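Bacteriocin immunity protein (Pseudomonas aeruginosa, PDB 4UHP) probably protects the producing bacterium by binding the DNase domain of pyocin AP41, with which it forms a very tight complex. Local coordinates at residues Glu14-Phe22 / Arg37-Val48. Numbering follows the deposited sequence.
Sequences EFLEIIEEF and RMDKLVKHFEEV
The F22 ring packs against M38, L41 and V42 of helix 31-49. The M38 methyl CE lies over one face of this ring in a CH-pi contact, 3.9 Å from its centroid. V42 CG2 meets the ring edge at F22 CE1, 3.5 Å away. L41 CB touches F22 CZ at 3.6 Å. M38 is bent at chi2 and chi3, which folds its methyl back over the ring.

A second apolar cluster lies toward the start of segment 14-22. The F15 and F45 rings meet rim to rim, F15 CZ being 3.7 Å from F45 CD1. I19 CD1 also touches F45 CD1, at 3.6 Å. V48 CG2 borders F15. Between the two clusters, I18 CG2 packs on L41 CD2.

E21 and R37 close one margin with a salt bridge. R37 NH2 donates to the syn side of E21 OE1 at 3.2 Å. R37 NE also faces E21 OE2, but the modelled distance is too short to be trusted in detail. The E21 chain is extended, with CG anti to the backbone N (chi1 -160°), and its aliphatic part lies against L41 CD1. Y10 hydrogen-bonds H44 NE2 and packs edge-to-face with F15.

The axes of helix 14-19 and helix 37-48 run obliquely antiparallel, at 137°, in the four-helix fold of colicin and pyocin immunity proteins. Helix 56-59 packs on F22, V42 and F45, and helix 68-81 on I19 and F45, while aromatic side chains of the bound partner chain pack on F22, M38 and V42.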
ATOM      1  N   GLU D  14       4.450  23.390   6.294  1.00 35.29           N
ATOM      2  CA  GLU D  14       3.144  23.085   5.711  1.00 33.84           C
ATOM      3  C   GLU D  14       3.154  21.762   4.957  1.00 30.29           C
ATOM      4  O   GLU D  14       2.177  21.014   4.981  1.00 28.17           O
ATOM      5  CB  GLU D  14       2.697  24.203   4.772  1.00 35.35           C
ATOM      6  CG  GLU D  14       2.213  25.455   5.471  1.00 38.77           C
ATOM      7  CD  GLU D  14       1.937  26.583   4.497  1.00 40.95           C
ATOM      8  OE1 GLU D  14       2.377  26.479   3.331  1.00 35.12           O
ATOM      9  OE2 GLU D  14       1.286  27.570   4.898  1.00 46.22           O
ATOM     10  N   PHE D  15       4.261  21.486   4.277  1.00 28.89           N
ATOM     11  CA  PHE D  15       4.395  20.259   3.506  1.00 23.99           C
ATOM     12  C   PHE D  15       4.587  19.069   4.440  1.00 28.61           C
ATOM     13  O   PHE D  15       4.058  17.983   4.195  1.00 31.52           O
ATOM     14  CB  PHE D  15       5.561  20.371   2.526  1.00 24.40           C
ATOM     15  CG  PHE D  15       5.608  19.269   1.508  1.00 28.45           C
ATOM     16  CD1 PHE D  15       4.719  19.252   0.447  1.00 32.17           C
ATOM     17  CD2 PHE D  15       6.552  18.260   1.603  1.00 27.78           C
ATOM     18  CE1 PHE D  15       4.764  18.245  -0.498  1.00 31.13           C
ATOM     19  CE2 PHE D  15       6.602  17.249   0.663  1.00 26.91           C
ATOM     20  CZ  PHE D  15       5.708  17.242  -0.389  1.00 28.88           C
ATOM     21  N   LEU D  16       5.340  19.289   5.514  1.00 28.94           N
ATOM     22  CA  LEU D  16       5.533  18.282   6.552  1.00 31.86           C
ATOM     23  C   LEU D  16       4.193  17.854   7.141  1.00 33.44           C
ATOM     24  O   LEU D  16       3.995  16.689   7.481  1.00 32.38           O
ATOM     25  CB  LEU D  16       6.447  18.819   7.655  1.00 35.32           C
ATOM     26  CG  LEU D  16       6.714  17.894   8.844  1.00 34.97           C
ATOM     27  CD1 LEU D  16       7.475  16.653   8.400  1.00 32.75           C
ATOM     28  CD2 LEU D  16       7.469  18.628   9.942  1.00 37.54           C
ATOM     29  N   GLU D  17       3.279  18.813   7.248  1.00 34.67           N
ATOM     30  CA  GLU D  17       1.929  18.572   7.747  1.00 35.32           C
ATOM     31  C   GLU D  17       1.200  17.515   6.922  1.00 33.06           C
ATOM     32  O   GLU D  17       0.500  16.659   7.470  1.00 36.45           O
ATOM     33  CB  GLU D  17       1.139  19.884   7.754  1.00 43.25           C
ATOM     34  CG  GLU D  17      -0.323  19.746   8.124  1.00 54.25           C
ATOM     35  CD  GLU D  17      -0.985  21.085   8.383  1.00 60.16           C
ATOM     36  OE1 GLU D  17      -0.347  22.126   8.116  1.00 61.10           O
ATOM     37  OE2 GLU D  17      -2.139  21.096   8.863  1.00 63.90           O
ATOM     38  N   ILE D  18       1.370  17.577   5.605  1.00 25.83           N
ATOM     39  CA  ILE D  18       0.770  16.602   4.701  1.00 26.36           C
ATOM     40  C   ILE D  18       1.432  15.235   4.846  1.00 28.12           C
ATOM     41  O   ILE D  18       0.753  14.204   4.877  1.00 24.52           O
ATOM     42  CB  ILE D  18       0.872  17.058   3.231  1.00 28.48           C
ATOM     43  CG1 ILE D  18       0.094  18.355   3.014  1.00 31.86           C
ATOM     44  CG2 ILE D  18       0.364  15.976   2.293  1.00 27.19           C
ATOM     45  CD1 ILE D  18       0.135  18.848   1.588  1.00 36.49           C
ATOM     46  N   ILE D  19       2.759  15.232   4.937  1.00 25.62           N
ATOM     47  CA  ILE D  19       3.516  13.989   5.027  1.00 23.64           C
ATOM     48  C   ILE D  19       3.182  13.215   6.305  1.00 24.71           C
ATOM     49  O   ILE D  19       3.112  11.985   6.296  1.00 18.23           O
ATOM     50  CB  ILE D  19       5.031  14.252   4.968  1.00 22.61           C
ATOM     51  CG1 ILE D  19       5.380  15.042   3.706  1.00 23.15           C
ATOM     52  CG2 ILE D  19       5.800  12.945   4.989  1.00 21.42           C
ATOM     53  CD1 ILE D  19       4.912  14.372   2.428  1.00 19.37           C
ATOM     54  N   GLU D  20       2.952  13.941   7.394  1.00 25.72           N
ATOM     55  CA  GLU D  20       2.615  13.321   8.671  1.00 29.23           C
ATOM     56  C   GLU D  20       1.334  12.492   8.577  1.00 30.05           C
ATOM     57  O   GLU D  20       1.126  11.561   9.354  1.00 23.03           O
ATOM     58  CB  GLU D  20       2.474  14.388   9.758  1.00 35.22           C
ATOM     59  CG  GLU D  20       3.796  14.989  10.205  1.00 42.03           C
ATOM     60  CD  GLU D  20       3.621  16.185  11.121  1.00 49.11           C
ATOM     61  OE1 GLU D  20       2.510  16.755  11.156  1.00 52.33           O
ATOM     62  OE2 GLU D  20       4.600  16.560  11.800  1.00 51.96           O
ATOM     63  N   GLU D  21       0.485  12.830   7.612  1.00 24.93           N
ATOM     64  CA  GLU D  21      -0.789  12.146   7.441  1.00 29.24           C
ATOM     65  C   GLU D  21      -0.584  10.724   6.909  1.00 23.87           C
ATOM     66  O   GLU D  21      -1.494   9.896   6.954  1.00 26.99           O
ATOM     67  CB  GLU D  21      -1.698  12.957   6.510  1.00 34.98           C
ATOM     68  CG  GLU D  21      -3.177  12.623   6.623  1.00 41.63           C
ATOM     69  CD  GLU D  21      -4.079  13.787   6.236  1.00 40.36           C
ATOM     70  OE1 GLU D  21      -3.584  14.932   6.156  1.00 38.79           O
ATOM     71  OE2 GLU D  21      -5.284  13.554   6.009  1.00 39.52           O
ATOM     72  N   PHE D  22       0.621  10.440   6.421  1.00 23.58           N
ATOM     73  CA  PHE D  22       0.969   9.094   5.974  1.00 23.16           C
ATOM     74  C   PHE D  22       1.436   8.213   7.133  1.00 29.19           C
ATOM     75  O   PHE D  22       1.876   7.082   6.922  1.00 27.73           O
ATOM     76  CB  PHE D  22       2.053   9.154   4.895  1.00 18.99           C
ATOM     77  CG  PHE D  22       1.591   9.777   3.610  1.00 22.90           C
ATOM     78  CD1 PHE D  22       0.986   9.009   2.631  1.00 25.24           C
ATOM     79  CD2 PHE D  22       1.754  11.132   3.386  1.00 28.94           C
ATOM     80  CE1 PHE D  22       0.556   9.582   1.450  1.00 29.42           C
ATOM     81  CE2 PHE D  22       1.326  11.710   2.209  1.00 32.00           C
ATOM     82  CZ  PHE D  22       0.726  10.933   1.239  1.00 31.19           C
ATOM     83  N   ARG D  37      -8.782   9.703   0.241  1.00 30.51           N
ATOM     84  CA  ARG D  37      -8.026  10.885   0.642  1.00 32.25           C
ATOM     85  C   ARG D  37      -6.529  10.622   0.529  1.00 32.64           C
ATOM     86  O   ARG D  37      -5.781  11.455   0.018  1.00 26.96           O
ATOM     87  CB  ARG D  37      -8.373  11.318   2.069  1.00 33.94           C
ATOM     88  CG  ARG D  37      -7.380  12.330   2.630  1.00 35.71           C
ATOM     89  CD  ARG D  37      -7.898  13.060   3.856  1.00 36.77           C
ATOM     90  NE  ARG D  37      -6.920  14.041   4.320  1.00 38.93           N
ATOM     91  CZ  ARG D  37      -6.818  15.279   3.846  1.00 42.40           C
ATOM     92  NH1 ARG D  37      -7.645  15.699   2.898  1.00 47.27           N
ATOM     93  NH2 ARG D  37      -5.893  16.099   4.322  1.00 40.15           N
ATOM     94  N   MET D  38      -6.091   9.462   1.006  1.00 25.28           N
ATOM     95  CA  MET D  38      -4.679   9.112   0.927  1.00 23.29           C
ATOM     96  C   MET D  38      -4.262   8.915  -0.531  1.00 28.99           C
ATOM     97  O   MET D  38      -3.143   9.261  -0.913  1.00 27.04           O
ATOM     98  CB  MET D  38      -4.383   7.864   1.759  1.00 28.71           C
ATOM     99  CG  MET D  38      -4.726   8.013   3.236  1.00 23.79           C
ATOM    100  SD  MET D  38      -4.115   9.553   3.969  1.00 26.07           S
ATOM    101  CE  MET D  38      -2.350   9.364   3.742  1.00 24.49           C
ATOM    102  N   ASP D  39      -5.168   8.371  -1.343  1.00 25.67           N
ATOM    103  CA  ASP D  39      -4.944   8.275  -2.784  1.00 26.93           C
ATOM    104  C   ASP D  39      -4.639   9.656  -3.360  1.00 28.97           C
ATOM    105  O   ASP D  39      -3.684   9.828  -4.118  1.00 26.68           O
ATOM    106  CB  ASP D  39      -6.161   7.669  -3.490  1.00 30.05           C
ATOM    107  CG  ASP D  39      -6.261   6.162  -3.306  1.00 30.85           C
ATOM    108  OD1 ASP D  39      -5.542   5.613  -2.448  1.00 29.16           O
ATOM    109  OD2 ASP D  39      -7.067   5.524  -4.016  1.00 34.61           O
ATOM    110  N   LYS D  40      -5.453  10.637  -2.980  1.00 27.79           N
ATOM    111  CA  LYS D  40      -5.286  12.006  -3.453  1.00 31.69           C
ATOM    112  C   LYS D  40      -3.964  12.614  -2.989  1.00 28.68           C
ATOM    113  O   LYS D  40      -3.302  13.326  -3.744  1.00 27.50           O
ATOM    114  CB  LYS D  40      -6.449  12.880  -2.979  1.00 34.93           C
ATOM    115  CG  LYS D  40      -6.351  14.329  -3.433  1.00 44.09           C
ATOM    116  CD  LYS D  40      -7.362  15.216  -2.726  1.00 47.87           C
ATOM    117  CE  LYS D  40      -7.174  16.673  -3.117  1.00 52.74           C
ATOM    118  NZ  LYS D  40      -8.110  17.572  -2.388  1.00 60.50           N
ATOM    119  N   LEU D  41      -3.588  12.333  -1.745  1.00 23.87           N
ATOM    120  CA  LEU D  41      -2.367  12.898  -1.173  1.00 27.24           C
ATOM    121  C   LEU D  41      -1.119  12.314  -1.828  1.00 23.49           C
ATOM    122  O   LEU D  41      -0.150  13.032  -2.082  1.00 25.16           O
ATOM    123  CB  LEU D  41      -2.325  12.667   0.339  1.00 25.24           C
ATOM    124  CG  LEU D  41      -3.382  13.397   1.172  1.00 26.98           C
ATOM    125  CD1 LEU D  41      -3.155  13.148   2.653  1.00 29.64           C
ATOM    126  CD2 LEU D  41      -3.377  14.886   0.866  1.00 28.19           C
ATOM    127  N   VAL D  42      -1.147  11.013  -2.096  1.00 22.73           N
ATOM    128  CA  VAL D  42      -0.040  10.337  -2.769  1.00 27.22           C
ATOM    129  C   VAL D  42       0.215  10.919  -4.153  1.00 33.80           C
ATOM    130  O   VAL D  42       1.345  11.268  -4.493  1.00 37.78           O
ATOM    131  CB  VAL D  42      -0.300   8.824  -2.924  1.00 27.99           C
ATOM    132  CG1 VAL D  42       0.673   8.217  -3.930  1.00 29.49           C
ATOM    133  CG2 VAL D  42      -0.197   8.121  -1.584  1.00 24.98           C
ATOM    134  N   LYS D  43      -0.839  11.018  -4.954  1.00 34.77           N
ATOM    135  CA  LYS D  43      -0.689  11.476  -6.325  1.00 31.98           C
ATOM    136  C   LYS D  43      -0.348  12.958  -6.352  1.00 28.23           C
ATOM    137  O   LYS D  43       0.335  13.425  -7.260  1.00 32.76           O
ATOM    138  CB  LYS D  43      -1.955  11.181  -7.134  1.00 43.20           C
ATOM    139  CG  LYS D  43      -2.293   9.691  -7.198  1.00 49.34           C
ATOM    140  CD  LYS D  43      -1.023   8.852  -7.360  1.00 52.86           C
ATOM    141  CE  LYS D  43      -1.313   7.443  -7.851  1.00 58.56           C
ATOM    142  NZ  LYS D  43      -0.307   7.003  -8.858  1.00 61.96           N
ATOM    143  N   HIS D  44      -0.806  13.690  -5.342  1.00 26.33           N
ATOM    144  CA  HIS D  44      -0.430  15.091  -5.191  1.00 29.88           C
ATOM    145  C   HIS D  44       1.049  15.214  -4.835  1.00 24.44           C
ATOM    146  O   HIS D  44       1.754  16.074  -5.363  1.00 29.19           O
ATOM    147  CB  HIS D  44      -1.282  15.771  -4.122  1.00 32.02           C
ATOM    148  CG  HIS D  44      -0.858  17.173  -3.816  1.00 35.17           C
ATOM    149  ND1 HIS D  44      -1.068  18.220  -4.687  1.00 37.33           N
ATOM    150  CD2 HIS D  44      -0.229  17.699  -2.739  1.00 33.78           C
ATOM    151  CE1 HIS D  44      -0.591  19.333  -4.156  1.00 36.88           C
ATOM    152  NE2 HIS D  44      -0.075  19.044  -2.976  1.00 35.48           N
ATOM    153  N   PHE D  45       1.503  14.353  -3.929  1.00 23.11           N
ATOM    154  CA  PHE D  45       2.910  14.287  -3.544  1.00 21.68           C
ATOM    155  C   PHE D  45       3.795  14.086  -4.769  1.00 22.41           C
ATOM    156  O   PHE D  45       4.749  14.832  -4.989  1.00 21.16           O
ATOM    157  CB  PHE D  45       3.136  13.154  -2.534  1.00 19.40           C
ATOM    158  CG  PHE D  45       4.578  12.959  -2.147  1.00 19.58           C
ATOM    159  CD1 PHE D  45       5.118  13.647  -1.071  1.00 21.14           C
ATOM    160  CD2 PHE D  45       5.391  12.086  -2.854  1.00 21.01           C
ATOM    161  CE1 PHE D  45       6.441  13.471  -0.710  1.00 18.30           C
ATOM    162  CE2 PHE D  45       6.718  11.909  -2.501  1.00 20.27           C
ATOM    163  CZ  PHE D  45       7.242  12.603  -1.425  1.00 15.25           C
ATOM    164  N   GLU D  46       3.466  13.074  -5.564  1.00 23.43           N
ATOM    165  CA  GLU D  46       4.227  12.761  -6.770  1.00 28.41           C
ATOM    166  C   GLU D  46       4.204  13.911  -7.772  1.00 30.49           C
ATOM    167  O   GLU D  46       5.187  14.168  -8.471  1.00 29.91           O
ATOM    168  CB  GLU D  46       3.681  11.489  -7.421  1.00 27.98           C
ATOM    169  CG  GLU D  46       3.679  10.295  -6.489  1.00 24.31           C
ATOM    170  CD  GLU D  46       3.035   9.067  -7.097  1.00 29.96           C
ATOM    171  OE1 GLU D  46       2.285   9.202  -8.089  1.00 33.11           O
ATOM    172  OE2 GLU D  46       3.284   7.964  -6.573  1.00 31.15           O
ATOM    173  N   GLU D  47       3.074  14.606  -7.832  1.00 31.64           N
ATOM    174  CA  GLU D  47       2.895  15.694  -8.783  1.00 38.01           C
ATOM    175  C   GLU D  47       3.781  16.895  -8.464  1.00 37.09           C
ATOM    176  O   GLU D  47       4.486  17.399  -9.338  1.00 34.39           O
ATOM    177  CB  GLU D  47       1.428  16.128  -8.815  1.00 43.69           C
ATOM    178  CG  GLU D  47       1.158  17.345  -9.684  1.00 56.49           C
ATOM    179  CD  GLU D  47      -0.295  17.774  -9.640  1.00 63.78           C
ATOM    180  OE1 GLU D  47      -1.134  16.980  -9.166  1.00 64.54           O
ATOM    181  OE2 GLU D  47      -0.597  18.905 -10.077  1.00 69.36           O
ATOM    182  N   VAL D  48       3.749  17.349  -7.215  1.00 29.30           N
ATOM    183  CA  VAL D  48       4.419  18.596  -6.854  1.00 32.56           C
ATOM    184  C   VAL D  48       5.918  18.429  -6.603  1.00 27.61           C
ATOM    185  O   VAL D  48       6.682  19.375  -6.783  1.00 30.22           O
ATOM    186  CB  VAL D  48       3.778  19.242  -5.605  1.00 28.76           C
ATOM    187  CG1 VAL D  48       2.344  19.650  -5.900  1.00 35.63           C
ATOM    188  CG2 VAL D  48       3.840  18.300  -4.413  1.00 24.79           C
TER